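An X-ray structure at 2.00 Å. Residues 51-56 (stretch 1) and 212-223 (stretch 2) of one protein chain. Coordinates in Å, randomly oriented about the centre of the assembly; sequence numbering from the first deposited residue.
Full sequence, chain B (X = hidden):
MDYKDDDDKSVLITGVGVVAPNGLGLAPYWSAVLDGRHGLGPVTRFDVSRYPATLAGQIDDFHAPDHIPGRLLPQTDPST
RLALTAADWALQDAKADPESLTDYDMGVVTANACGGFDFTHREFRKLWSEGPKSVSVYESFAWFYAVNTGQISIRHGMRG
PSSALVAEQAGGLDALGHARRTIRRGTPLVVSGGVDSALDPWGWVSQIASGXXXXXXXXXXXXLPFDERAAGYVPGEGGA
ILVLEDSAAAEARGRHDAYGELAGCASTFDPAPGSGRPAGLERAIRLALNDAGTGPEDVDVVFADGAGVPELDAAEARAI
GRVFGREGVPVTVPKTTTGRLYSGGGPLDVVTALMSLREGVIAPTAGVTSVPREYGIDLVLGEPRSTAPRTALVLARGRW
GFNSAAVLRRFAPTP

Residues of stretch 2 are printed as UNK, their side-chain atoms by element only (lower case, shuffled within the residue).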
# COMPACT_ATOMS: atom_id res chain seq x y z
N TYR B 51 -1.60 2.53 -31.33
CA TYR B 51 -0.51 2.47 -30.36
C TYR B 51 0.47 1.35 -30.74
O TYR B 51 0.09 0.39 -31.41
CB TYR B 51 -1.07 2.20 -28.97
CG TYR B 51 -2.03 3.25 -28.50
CD1 TYR B 51 -1.60 4.54 -28.19
CD2 TYR B 51 -3.39 2.97 -28.39
CE1 TYR B 51 -2.51 5.51 -27.78
CE2 TYR B 51 -4.30 3.93 -27.98
CZ TYR B 51 -3.85 5.20 -27.67
OH TYR B 51 -4.75 6.14 -27.25
N PRO B 52 1.73 1.46 -30.29
CA PRO B 52 2.79 0.47 -30.56
C PRO B 52 2.46 -0.93 -30.07
O PRO B 52 2.64 -1.91 -30.79
CB PRO B 52 4.00 1.04 -29.82
CG PRO B 52 3.73 2.50 -29.78
CD PRO B 52 2.26 2.59 -29.51
N ALA B 53 2.00 -1.04 -28.82
CA ALA B 53 1.65 -2.33 -28.25
C ALA B 53 0.16 -2.54 -28.49
O ALA B 53 -0.62 -1.59 -28.37
CB ALA B 53 1.95 -2.33 -26.76
N THR B 54 -0.23 -3.77 -28.82
CA THR B 54 -1.63 -4.05 -29.11
C THR B 54 -2.18 -5.32 -28.48
O THR B 54 -3.37 -5.61 -28.59
CB THR B 54 -1.84 -4.20 -30.62
OG1 THR B 54 -1.07 -5.31 -31.09
CG2 THR B 54 -1.41 -2.94 -31.35
N LEU B 55 -1.31 -6.09 -27.83
CA LEU B 55 -1.74 -7.34 -27.23
C LEU B 55 -1.86 -7.27 -25.71
O LEU B 55 -1.06 -6.60 -25.06
CB LEU B 55 -0.75 -8.45 -27.61
CG LEU B 55 -0.66 -8.88 -29.07
CD1 LEU B 55 0.31 -10.05 -29.17
CD2 LEU B 55 -2.03 -9.30 -29.59
N ALA B 56 -2.85 -7.96 -25.17
CA ALA B 56 -3.08 -7.98 -23.74
C ALA B 56 -3.91 -9.18 -23.31
O ALA B 56 -4.59 -9.80 -24.13
CB ALA B 56 -3.77 -6.71 -23.29
N UNK B 212 8.91 -1.82 -21.46
CA UNK B 212 9.06 -3.28 -21.44
C UNK B 212 7.92 -4.10 -22.02
O UNK B 212 7.89 -5.32 -21.90
c UNK B 212 9.34 -3.72 -19.99
n UNK B 212 13.84 -2.68 -15.93
c UNK B 212 12.61 -3.04 -16.24
n UNK B 212 11.75 -3.34 -15.28
c UNK B 212 10.72 -3.28 -19.49
c UNK B 212 10.89 -3.47 -17.98
n UNK B 212 12.24 -3.09 -17.52
N UNK B 213 6.99 -3.42 -22.68
CA UNK B 213 5.84 -4.11 -23.24
C UNK B 213 6.06 -4.60 -24.67
O UNK B 213 6.54 -3.85 -25.53
c UNK B 213 3.44 -3.76 -23.89
c UNK B 213 4.31 -3.03 -21.65
c UNK B 213 3.04 -2.32 -21.38
c UNK B 213 4.63 -3.19 -23.15
N UNK B 214 5.73 -5.86 -24.92
CA UNK B 214 5.90 -6.44 -26.24
C UNK B 214 5.06 -5.75 -27.30
O UNK B 214 3.89 -5.43 -27.07
c UNK B 214 5.54 -7.93 -26.22
o UNK B 214 5.47 -8.42 -27.55
N UNK B 215 5.66 -5.52 -28.46
CA UNK B 215 4.94 -4.91 -29.56
C UNK B 215 4.60 -5.97 -30.60
O UNK B 215 4.28 -5.65 -31.74
c UNK B 215 6.04 -2.65 -29.25
c UNK B 215 5.75 -3.78 -30.23
o UNK B 215 6.99 -4.31 -30.73
N UNK B 216 4.65 -7.24 -30.21
CA UNK B 216 4.34 -8.32 -31.15
C UNK B 216 2.86 -8.29 -31.56
O UNK B 216 2.05 -7.63 -30.92
c UNK B 216 4.65 -9.67 -30.50
N UNK B 217 2.51 -9.00 -32.63
CA UNK B 217 1.12 -9.04 -33.07
C UNK B 217 0.62 -10.49 -33.06
O UNK B 217 -0.57 -10.74 -33.22
o UNK B 217 1.78 -9.14 -35.43
c UNK B 217 0.93 -8.45 -34.50
c UNK B 217 1.26 -6.95 -34.51
N UNK B 218 1.55 -11.42 -32.88
CA UNK B 218 1.22 -12.85 -32.82
C UNK B 218 1.06 -13.22 -31.35
O UNK B 218 2.05 -13.36 -30.63
c UNK B 218 2.05 -15.17 -33.48
o UNK B 218 2.94 -15.94 -33.88
c UNK B 218 2.35 -13.68 -33.45
o UNK B 218 0.92 -15.58 -33.11
N UNK B 219 -0.18 -13.40 -30.89
CA UNK B 219 -0.50 -13.75 -29.50
C UNK B 219 0.24 -14.98 -28.97
O UNK B 219 0.53 -15.05 -27.78
c UNK B 219 -2.46 -13.05 -30.60
c UNK B 219 -2.01 -13.97 -29.53
c UNK B 219 -1.41 -13.28 -31.68
N UNK B 220 0.52 -15.94 -29.84
CA UNK B 220 1.22 -17.15 -29.40
C UNK B 220 2.70 -16.91 -29.21
O UNK B 220 3.38 -17.73 -28.60
o UNK B 220 -0.70 -18.74 -31.91
c UNK B 220 -0.36 -18.63 -30.71
o UNK B 220 -1.16 -18.80 -29.76
c UNK B 220 1.07 -18.28 -30.42
N UNK B 221 3.21 -15.80 -29.73
CA UNK B 221 4.63 -15.52 -29.62
C UNK B 221 4.96 -14.08 -29.26
O UNK B 221 5.75 -13.42 -29.93
c UNK B 221 5.27 -17.34 -31.33
n UNK B 221 9.45 -18.29 -31.12
n UNK B 221 8.98 -19.15 -29.04
c UNK B 221 8.57 -18.61 -30.18
n UNK B 221 7.27 -18.41 -30.37
c UNK B 221 6.68 -17.86 -31.57
c UNK B 221 5.33 -15.87 -30.95
N UNK B 222 4.37 -13.60 -28.18
CA UNK B 222 4.60 -12.23 -27.75
C UNK B 222 5.21 -12.16 -26.36
O UNK B 222 6.05 -11.30 -26.07
c UNK B 222 3.30 -11.44 -27.79
N UNK B 223 4.78 -13.06 -25.49
CA UNK B 223 5.29 -13.08 -24.13
C UNK B 223 6.06 -14.38 -23.99
O UNK B 223 5.49 -15.44 -23.74
c UNK B 223 3.63 -13.38 -20.70
o UNK B 223 5.53 -12.77 -17.65
c UNK B 223 4.12 -12.99 -23.14
c UNK B 223 4.52 -12.95 -21.69
c UNK B 223 6.11 -12.39 -19.94
c UNK B 223 5.76 -12.45 -21.29
c UNK B 223 3.97 -13.32 -19.36
c UNK B 223 5.21 -12.83 -18.99
O HOH W 1 1.60 -4.58 -31.63
O HOH W 2 1.78 -5.91 -28.81
O HOH W 3 1.78 -6.69 -25.04

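Position 212 carries seven side-chain atoms, an unbranched run of three carbons and a nitrogen ending in a carbon with two more nitrogens. That guanidinium makes it Arg 212; its side chain is out of reach, CB of Arg 212 lying 10.1 Å from Ala 53 CB.

Position 213 has four carbons, forked at the first, with one arm two carbons long: Ile 213. Its CA-to-CB bond points toward stretch 1, and Ile 213 CG2 lies 3.5 Å from Ala 53 CB, an apolar contact.

Position 214 has one carbon and one oxygen, hence Ser 214. Its OG accepts a hydrogen bond from the backbone N of position 216 (3.0 Å, angle 164°), and Ser 214 O is 3.7 Å from Ala 53 CB.

At 215 the first carbon bears an oxygen and a carbon, the pattern of Thr 215. Its CB is 3.7 Å from Pro 52 O, and the CA atoms of Ala 53 and Thr 215 approach to 4.4 Å.

A single carbon at 216 gives Ala 216; its backbone O, rather than its methyl, comes within 3.5 Å of Leu 55 CD1.

Position 217 repeats the carbon, oxygen and carbon fork and is Thr 217, with its CA-to-CB bond directed away from stretch 1.

Position 218 has two carbons, the second with two oxygens: Asp 218. The carboxylate keeps clear of stretch 1, but the backbone C is 3.9 Å from Leu 55 CD1.

At 219 three carbons close a ring onto the backbone N: Pro 219. Its CG packs 3.9 Å from Leu 55 CD2.

Position 220 again has two carbons, the second with two oxygens, so it is Asp 220. Position 221 has three carbons, a nitrogen and a carbon with two more nitrogens: Arg 221. Both CA-to-CB bonds point away; Arg 221 N donates to Asp 218 O at 2.8 Å.

The lone carbon of 222 marks Ala 222, whose CA-to-CB bond points toward stretch 1; CB meets Leu 55 CD1 at 3.6 Å. Finally, 223 has one carbon, a six-carbon ring and a terminal oxygen: Tyr 223, out of reach.

The contact buries 372 Å² with no direct hydrogen bond between the stretches. Leu 55 has the largest covered area, packing against Ala 216 O, Pro 219 and Ala 222. Water supplies the polar links. Water 1 lies 3.0 Å from Pro 52 O, 2.9 Å from Thr 215 O and 2.8 Å from Thr 54 OG1. Water 2 accepts from Thr 54 N (2.9 Å) and lies 2.8 Å from Ser 214 O and 2.7 Å from Ala 216 O. Water 3 donates to Leu 55 O (2.8 Å) and Ser 214 O (3.2 Å), joining backbone to backbone.

Stretch 2, residues 212-223: RISTATDPDRAY
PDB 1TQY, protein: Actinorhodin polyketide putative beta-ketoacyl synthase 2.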